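Local coordinates for protein gamma-glutamyltranspeptidase (Streptomyces lincolnensis, PDB 6J3I) that probably cleaves or transfers gamma-glutamyl-type amide groups with an N-terminal nucleophile freed by self-cleavage, at residues 73-78 against 253-258; 418-423 against 437-442. The protein carries 1 engineered substitution. All coordinates share one frame; numbering follows the deposited sequence.

Overall arrangement
Contact 1 and contact 2 follow one another along the chain, the first closing before the second opens, and both lie within the gamma-glutamyltranspeptidase family region. Their centres are about 17 Å apart and their nearest atoms about 7 Å, so they do not touch. Contact 1 pairs strand 73-77 with the start of strand 256-265, about 15 Å from the centre of the chain. Contact 2, only about 5 Å from that centre, joins the loop entering strand 424-428 to the loop leaving strand 433-436. Strand 61-66 stands between 73-77 and 433-436 in the strand order; contact 1 is strand pairing, while contact 2 probably forms part of the active centre.

Contact 1 (73-78 against 253-258); sequences RVLCGQ and WSATYE
Leu75 and Tyr257 face each other across an antiparallel pair, strand 73-77 beside the start of strand 256-265, within the beta structure of the N-terminal-nucleophile hydrolase fold. Two backbone bonds join Val74 to Glu258; Cys76 N donates to Thr256 O at 2.7 Å, and the return bond from Thr256 N to Cys76 O is long and weak. At the non-hydrogen-bonded pair between them, Leu75 lays CD1 over one face of the tyrosine ring, 4.2 Å from its centroid and 16° off the normal, a CH-pi contact. Its other methyl, CD2, reaches ring atom CE1 of Tyr257 at 4.0 Å, while CD1 also meets Ala255 CB. Tyr257 has CG anti to its carbonyl carbon (chi1 -72°), which turns the ring beside Leu75, and its hydroxyl is hydrogen-bonded to Asp121. With an alanine in place of Tyr257, Leu75 CD1 would probably lose the ring face it packs on and Asp121 its hydroxyl partner. A bend at chi2 brings one face of the Arg73 guanidinium against the Glu258 backbone, NH1 3.5 Å from Glu258 C; its plane is only 12° from that of the tyrosine ring. Glu258 OE2 forms a salt bridge with Arg478, and OE1 accepts a hydrogen bond from Trp276 NE1. At the end of strand 73-77, Trp253 points its ring edge at the glycine backbone, CH2 lying 4.4 Å from Gly77 CA.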
ATOM      1  N   ARG A  73       4.163   0.758 -16.918  1.00 33.11           N
ATOM      2  CA  ARG A  73       4.362   2.131 -16.479  1.00 33.23           C
ATOM      3  C   ARG A  73       3.846   2.320 -15.053  1.00 30.06           C
ATOM      4  O   ARG A  73       2.874   1.682 -14.644  1.00 28.90           O
ATOM      5  CB  ARG A  73       3.658   3.074 -17.455  1.00 35.88           C
ATOM      6  CG  ARG A  73       4.212   4.485 -17.486  1.00 38.15           C
ATOM      7  CD  ARG A  73       5.478   4.646 -18.324  1.00 39.63           C
ATOM      8  NE  ARG A  73       5.744   6.081 -18.509  1.00 41.43           N
ATOM      9  CZ  ARG A  73       6.938   6.682 -18.532  1.00 41.53           C
ATOM     10  NH1 ARG A  73       8.084   6.009 -18.395  1.00 42.15           N
ATOM     11  NH2 ARG A  73       6.979   8.001 -18.694  1.00 41.83           N
ATOM     12  N   VAL A  74       4.535   3.174 -14.298  1.00 27.54           N
ATOM     13  CA  VAL A  74       4.149   3.526 -12.929  1.00 25.50           C
ATOM     14  C   VAL A  74       3.416   4.862 -12.976  1.00 24.42           C
ATOM     15  O   VAL A  74       3.840   5.778 -13.675  1.00 25.29           O
ATOM     16  CB  VAL A  74       5.384   3.617 -11.993  1.00 24.84           C
ATOM     17  CG1 VAL A  74       5.043   4.231 -10.636  1.00 24.57           C
ATOM     18  CG2 VAL A  74       5.997   2.238 -11.792  1.00 24.51           C
ATOM     19  N   LEU A  75       2.315   4.963 -12.242  1.00 23.43           N
ATOM     20  CA  LEU A  75       1.665   6.245 -11.990  1.00 22.86           C
ATOM     21  C   LEU A  75       1.779   6.544 -10.503  1.00 22.17           C
ATOM     22  O   LEU A  75       1.171   5.862  -9.664  1.00 21.40           O
ATOM     23  CB  LEU A  75       0.204   6.246 -12.447  1.00 23.02           C
ATOM     24  CG  LEU A  75      -0.647   7.507 -12.204  1.00 23.21           C
ATOM     25  CD1 LEU A  75       0.066   8.825 -12.471  1.00 22.98           C
ATOM     26  CD2 LEU A  75      -1.906   7.430 -13.058  1.00 23.81           C
ATOM     27  N   CYS A  76       2.561   7.580 -10.203  1.00 21.42           N
ATOM     28  CA  CYS A  76       2.933   7.926  -8.845  1.00 20.72           C
ATOM     29  C   CYS A  76       1.915   8.853  -8.231  1.00 20.46           C
ATOM     30  O   CYS A  76       1.923  10.058  -8.498  1.00 21.30           O
ATOM     31  CB  CYS A  76       4.290   8.609  -8.814  1.00 20.55           C
ATOM     32  SG  CYS A  76       4.677   9.229  -7.164  1.00 20.67           S
ATOM     33  N   GLY A  77       1.049   8.289  -7.394  1.00 19.60           N
ATOM     34  CA  GLY A  77       0.128   9.082  -6.582  1.00 19.28           C
ATOM     35  C   GLY A  77       0.561   9.210  -5.133  1.00 18.91           C
ATOM     36  O   GLY A  77      -0.290   9.324  -4.240  1.00 18.38           O
ATOM     37  N   GLN A  78       1.873   9.161  -4.893  1.00 18.54           N
ATOM     38  CA  GLN A  78       2.434   9.449  -3.586  1.00 18.17           C
ATOM     39  C   GLN A  78       2.799  10.922  -3.573  1.00 18.08           C
ATOM     40  O   GLN A  78       3.680  11.362  -4.308  1.00 17.82           O
ATOM     41  CB  GLN A  78       3.664   8.575  -3.300  1.00 17.94           C
ATOM     42  CG  GLN A  78       4.355   8.865  -1.966  1.00 17.76           C
ATOM     43  CD  GLN A  78       3.467   8.586  -0.767  1.00 17.57           C
ATOM     44  OE1 GLN A  78       3.190   7.440  -0.457  1.00 17.51           O
ATOM     45  NE2 GLN A  78       3.009   9.639  -0.098  1.00 17.45           N
ATOM     46  N   TRP A 253       1.114  20.657  -6.988  1.00 23.31           N
ATOM     47  CA  TRP A 253       1.429  19.220  -7.065  1.00 22.68           C
ATOM     48  C   TRP A 253       0.514  18.420  -8.007  1.00 22.12           C
ATOM     49  O   TRP A 253      -0.707  18.560  -7.979  1.00 23.02           O
ATOM     50  CB  TRP A 253       1.451  18.561  -5.668  1.00 22.35           C
ATOM     51  CG  TRP A 253       1.860  17.113  -5.761  1.00 21.99           C
ATOM     52  CD1 TRP A 253       3.125  16.619  -5.715  1.00 21.89           C
ATOM     53  CD2 TRP A 253       0.998  15.994  -6.002  1.00 21.52           C
ATOM     54  NE1 TRP A 253       3.108  15.255  -5.887  1.00 22.14           N
ATOM     55  CE2 TRP A 253       1.814  14.846  -6.067  1.00 21.41           C
ATOM     56  CE3 TRP A 253      -0.388  15.851  -6.163  1.00 21.39           C
ATOM     57  CZ2 TRP A 253       1.295  13.565  -6.284  1.00 20.94           C
ATOM     58  CZ3 TRP A 253      -0.908  14.578  -6.386  1.00 21.14           C
ATOM     59  CH2 TRP A 253      -0.059  13.450  -6.445  1.00 21.00           C
ATOM     60  N   SER A 254       1.139  17.547  -8.795  1.00 21.59           N
ATOM     61  CA  SER A 254       0.461  16.611  -9.695  1.00 20.65           C
ATOM     62  C   SER A 254       1.028  15.212  -9.527  1.00 19.98           C
ATOM     63  O   SER A 254       2.205  15.043  -9.189  1.00 19.30           O
ATOM     64  CB  SER A 254       0.674  17.032 -11.155  1.00 20.43           C
ATOM     65  OG  SER A 254      -0.143  18.134 -11.474  1.00 20.93           O
ATOM     66  N   ALA A 255       0.192  14.215  -9.801  1.00 19.67           N
ATOM     67  CA  ALA A 255       0.656  12.843  -9.954  1.00 19.34           C
ATOM     68  C   ALA A 255       1.432  12.760 -11.258  1.00 19.44           C
ATOM     69  O   ALA A 255       1.069  13.420 -12.235  1.00 18.96           O
ATOM     70  CB  ALA A 255      -0.512  11.883  -9.974  1.00 19.46           C
ATOM     71  N   THR A 256       2.493  11.954 -11.250  1.00 19.74           N
ATOM     72  CA  THR A 256       3.418  11.811 -12.377  1.00 20.54           C
ATOM     73  C   THR A 256       3.586  10.357 -12.832  1.00 21.36           C
ATOM     74  O   THR A 256       3.393   9.422 -12.053  1.00 21.68           O
ATOM     75  CB  THR A 256       4.822  12.325 -12.008  1.00 20.35           C
ATOM     76  OG1 THR A 256       5.185  11.830 -10.709  1.00 20.49           O
ATOM     77  CG2 THR A 256       4.857  13.846 -12.005  1.00 20.02           C
ATOM     78  N   TYR A 257       3.964  10.192 -14.097  1.00 22.08           N
ATOM     79  CA  TYR A 257       4.328   8.894 -14.666  1.00 22.46           C
ATOM     80  C   TYR A 257       5.818   8.639 -14.550  1.00 22.79           C
ATOM     81  O   TYR A 257       6.619   9.570 -14.562  1.00 22.81           O
ATOM     82  CB  TYR A 257       3.950   8.841 -16.143  1.00 22.61           C
ATOM     83  CG  TYR A 257       2.464   8.754 -16.373  1.00 22.78           C
ATOM     84  CD1 TYR A 257       1.764   7.574 -16.117  1.00 22.45           C
ATOM     85  CD2 TYR A 257       1.748   9.851 -16.838  1.00 22.85           C
ATOM     86  CE1 TYR A 257       0.392   7.492 -16.325  1.00 22.29           C
ATOM     87  CE2 TYR A 257       0.378   9.778 -17.045  1.00 22.83           C
ATOM     88  CZ  TYR A 257      -0.298   8.596 -16.792  1.00 22.45           C
ATOM     89  OH  TYR A 257      -1.656   8.526 -17.012  1.00 21.94           O
ATOM     90  N   GLU A 258       6.191   7.374 -14.445  1.00 23.24           N
ATOM     91  CA  GLU A 258       7.597   7.008 -14.545  1.00 24.26           C
ATOM     92  C   GLU A 258       7.760   5.538 -14.904  1.00 24.19           C
ATOM     93  O   GLU A 258       6.813   4.757 -14.830  1.00 24.79           O
ATOM     94  CB  GLU A 258       8.380   7.373 -13.268  1.00 24.97           C
ATOM     95  CG  GLU A 258       7.565   7.412 -11.985  1.00 25.87           C
ATOM     96  CD  GLU A 258       8.419   7.628 -10.755  1.00 25.98           C
ATOM     97  OE1 GLU A 258       9.085   6.673 -10.311  1.00 27.24           O
ATOM     98  OE2 GLU A 258       8.418   8.751 -10.223  1.00 26.30           O
TER

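Contact 2 (418-423 against 437-442); sequences RGDACH and TPSGGW. Engineered in segment 418-423: Ala421 (natural residue Thr).
The buried loops of Asp420-Ala421 and Ser439 meet at what is probably the autoprocessing site of this N-terminal-nucleophile hydrolase. Ala421 is an engineered replacement of threonine, and in this family a threonine at the start of the small subunit serves as nucleophile after the precursor is cut; here the chain runs on unbroken through the position. Ala421 CB packs against the serine, 3.2 Å from Ser439 OG. Next to it, Cys422 N gives Pro438 O an almost straight hydrogen bond of 2.8 Å that clamps the two backbones together. Asp420 places its CG anti to the backbone N (chi1 171°), bringing OD1 to the serine: Ser439 OG donates to Asp420 OD1 at 2.5 Å, arriving on the anti side and 35° out of the carboxylate plane. Asp420 OD1 also lies at the edge of the Trp442 ring, 3.6 Å from Trp442 CZ3, with carboxylate and indole planes 74° apart, while Gly419 O stands over one face of that indole. Farther along, Thr437 CB lies in plane at the edge of the His423 imidazole, 3.4 Å from His423 CD2, and Thr437 CA makes a CA-H...O contact with Cys422 O. Arg459 forms a salt bridge to Asp420 OD1, and Thr482 hydrogen-bonds OD2. Gripped by Ser439 and Arg459 on one oxygen and by Thr482 on the other, the carboxylate is held against turning, which probably also steadies the backbone just before the engineered residue.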
ATOM      1  N   ARG A 418      -0.241   0.556  12.699  1.00 45.54           N
ATOM      2  CA  ARG A 418       0.636  -0.240  11.849  1.00 45.86           C
ATOM      3  C   ARG A 418      -0.124  -0.646  10.582  1.00 46.01           C
ATOM      4  O   ARG A 418       0.397  -0.496   9.475  1.00 45.93           O
ATOM      5  CB  ARG A 418       1.122  -1.477  12.605  1.00 45.97           C
ATOM      6  N   GLY A 419      -1.346  -1.166  10.767  1.00 46.53           N
ATOM      7  CA  GLY A 419      -2.269  -1.559   9.669  1.00 43.55           C
ATOM      8  C   GLY A 419      -2.320  -0.522   8.567  1.00 41.11           C
ATOM      9  O   GLY A 419      -2.468   0.683   8.849  1.00 43.41           O
ATOM     10  N   ASP A 420      -2.182  -0.975   7.323  1.00 35.27           N
ATOM     11  CA  ASP A 420      -1.868  -0.061   6.226  1.00 31.24           C
ATOM     12  C   ASP A 420      -2.403  -0.562   4.909  1.00 29.23           C
ATOM     13  O   ASP A 420      -2.005  -1.624   4.444  1.00 29.15           O
ATOM     14  CB  ASP A 420      -0.348   0.113   6.148  1.00 30.09           C
ATOM     15  CG  ASP A 420       0.119   0.868   4.903  1.00 28.80           C
ATOM     16  OD1 ASP A 420      -0.450   1.921   4.577  1.00 28.21           O
ATOM     17  OD2 ASP A 420       1.094   0.426   4.273  1.00 27.95           O
ATOM     18  N   ALA A 421      -3.310   0.215   4.327  1.00 26.74           N
ATOM     19  CA  ALA A 421      -3.660   0.119   2.898  1.00 25.21           C
ATOM     20  C   ALA A 421      -4.707  -0.915   2.486  1.00 23.82           C
ATOM     21  O   ALA A 421      -5.118  -1.809   3.240  1.00 23.24           O
ATOM     22  CB  ALA A 421      -2.403  -0.064   2.029  1.00 24.85           C
ATOM     23  N   CYS A 422      -5.116  -0.731   1.236  1.00 22.16           N
ATOM     24  CA  CYS A 422      -5.904  -1.670   0.476  1.00 21.03           C
ATOM     25  C   CYS A 422      -5.115  -2.105  -0.742  1.00 20.70           C
ATOM     26  O   CYS A 422      -4.017  -1.602  -1.015  1.00 20.78           O
ATOM     27  CB  CYS A 422      -7.194  -0.991   0.022  1.00 20.58           C
ATOM     28  SG  CYS A 422      -8.202  -0.381   1.382  1.00 19.21           S
ATOM     29  N   HIS A 423      -5.690  -3.054  -1.469  1.00 20.32           N
ATOM     30  CA  HIS A 423      -5.184  -3.427  -2.777  1.00 20.17           C
ATOM     31  C   HIS A 423      -6.304  -3.746  -3.768  1.00 20.51           C
ATOM     32  O   HIS A 423      -7.414  -4.111  -3.387  1.00 20.20           O
ATOM     33  CB  HIS A 423      -4.188  -4.587  -2.707  1.00 19.71           C
ATOM     34  CG  HIS A 423      -3.333  -4.674  -3.926  1.00 19.37           C
ATOM     35  ND1 HIS A 423      -3.604  -5.527  -4.975  1.00 19.24           N
ATOM     36  CD2 HIS A 423      -2.283  -3.923  -4.316  1.00 19.44           C
ATOM     37  CE1 HIS A 423      -2.720  -5.321  -5.934  1.00 19.43           C
ATOM     38  NE2 HIS A 423      -1.907  -4.355  -5.560  1.00 19.61           N
ATOM     39  N   THR A 437      -2.125  -0.148  -4.857  1.00 17.95           N
ATOM     40  CA  THR A 437      -2.284  -0.279  -3.402  1.00 18.09           C
ATOM     41  C   THR A 437      -2.504   1.111  -2.811  1.00 17.68           C
ATOM     42  O   THR A 437      -1.548   1.785  -2.431  1.00 17.45           O
ATOM     43  CB  THR A 437      -1.177  -1.138  -2.710  1.00 18.34           C
ATOM     44  OG1 THR A 437      -0.684  -0.511  -1.522  1.00 19.01           O
ATOM     45  CG2 THR A 437      -0.043  -1.399  -3.623  1.00 18.51           C
ATOM     46  N   PRO A 438      -3.781   1.552  -2.780  1.00 17.48           N
ATOM     47  CA  PRO A 438      -4.133   2.813  -2.136  1.00 17.56           C
ATOM     48  C   PRO A 438      -4.192   2.677  -0.617  1.00 17.68           C
ATOM     49  O   PRO A 438      -4.553   1.622  -0.088  1.00 17.70           O
ATOM     50  CB  PRO A 438      -5.519   3.141  -2.711  1.00 17.26           C
ATOM     51  CG  PRO A 438      -6.099   1.824  -3.057  1.00 17.25           C
ATOM     52  CD  PRO A 438      -4.949   0.939  -3.443  1.00 17.21           C
ATOM     53  N   SER A 439      -3.851   3.769   0.055  1.00 17.47           N
ATOM     54  CA  SER A 439      -3.719   3.810   1.492  1.00 17.42           C
ATOM     55  C   SER A 439      -3.837   5.244   1.965  1.00 17.51           C
ATOM     56  O   SER A 439      -4.027   6.156   1.156  1.00 17.20           O
ATOM     57  CB  SER A 439      -2.346   3.293   1.880  1.00 17.55           C
ATOM     58  OG  SER A 439      -2.320   2.918   3.239  1.00 17.49           O
ATOM     59  N   GLY A 440      -3.719   5.426   3.280  1.00 17.34           N
ATOM     60  CA  GLY A 440      -3.635   6.743   3.884  1.00 17.08           C
ATOM     61  C   GLY A 440      -4.967   7.440   3.941  1.00 17.15           C
ATOM     62  O   GLY A 440      -5.916   7.067   3.248  1.00 17.44           O
ATOM     63  N   GLY A 441      -5.033   8.459   4.785  1.00 16.82           N
ATOM     64  CA  GLY A 441      -6.262   9.207   5.002  1.00 16.62           C
ATOM     65  C   GLY A 441      -7.300   8.409   5.762  1.00 16.51           C
ATOM     66  O   GLY A 441      -8.512   8.637   5.614  1.00 16.50           O
ATOM     67  N   TRP A 442      -6.820   7.482   6.590  1.00 16.14           N
ATOM     68  CA  TRP A 442      -7.700   6.637   7.389  1.00 15.80           C
ATOM     69  C   TRP A 442      -8.220   7.378   8.620  1.00 16.00           C
ATOM     70  O   TRP A 442      -7.646   8.381   9.068  1.00 16.28           O
ATOM     71  CB  TRP A 442      -7.044   5.302   7.772  1.00 15.75           C
ATOM     72  CG  TRP A 442      -5.667   5.401   8.373  1.00 15.80           C
ATOM     73  CD1 TRP A 442      -5.318   6.005   9.540  1.00 15.57           C
ATOM     74  CD2 TRP A 442      -4.455   4.888   7.809  1.00 15.80           C
ATOM     75  NE1 TRP A 442      -3.967   5.893   9.744  1.00 15.47           N
ATOM     76  CE2 TRP A 442      -3.413   5.212   8.698  1.00 15.49           C
ATOM     77  CE3 TRP A 442      -4.154   4.173   6.645  1.00 15.71           C
ATOM     78  CZ2 TRP A 442      -2.089   4.860   8.458  1.00 15.55           C
ATOM     79  CZ3 TRP A 442      -2.832   3.819   6.411  1.00 15.81           C
ATOM     80  CH2 TRP A 442      -1.817   4.163   7.315  1.00 15.64           C
TER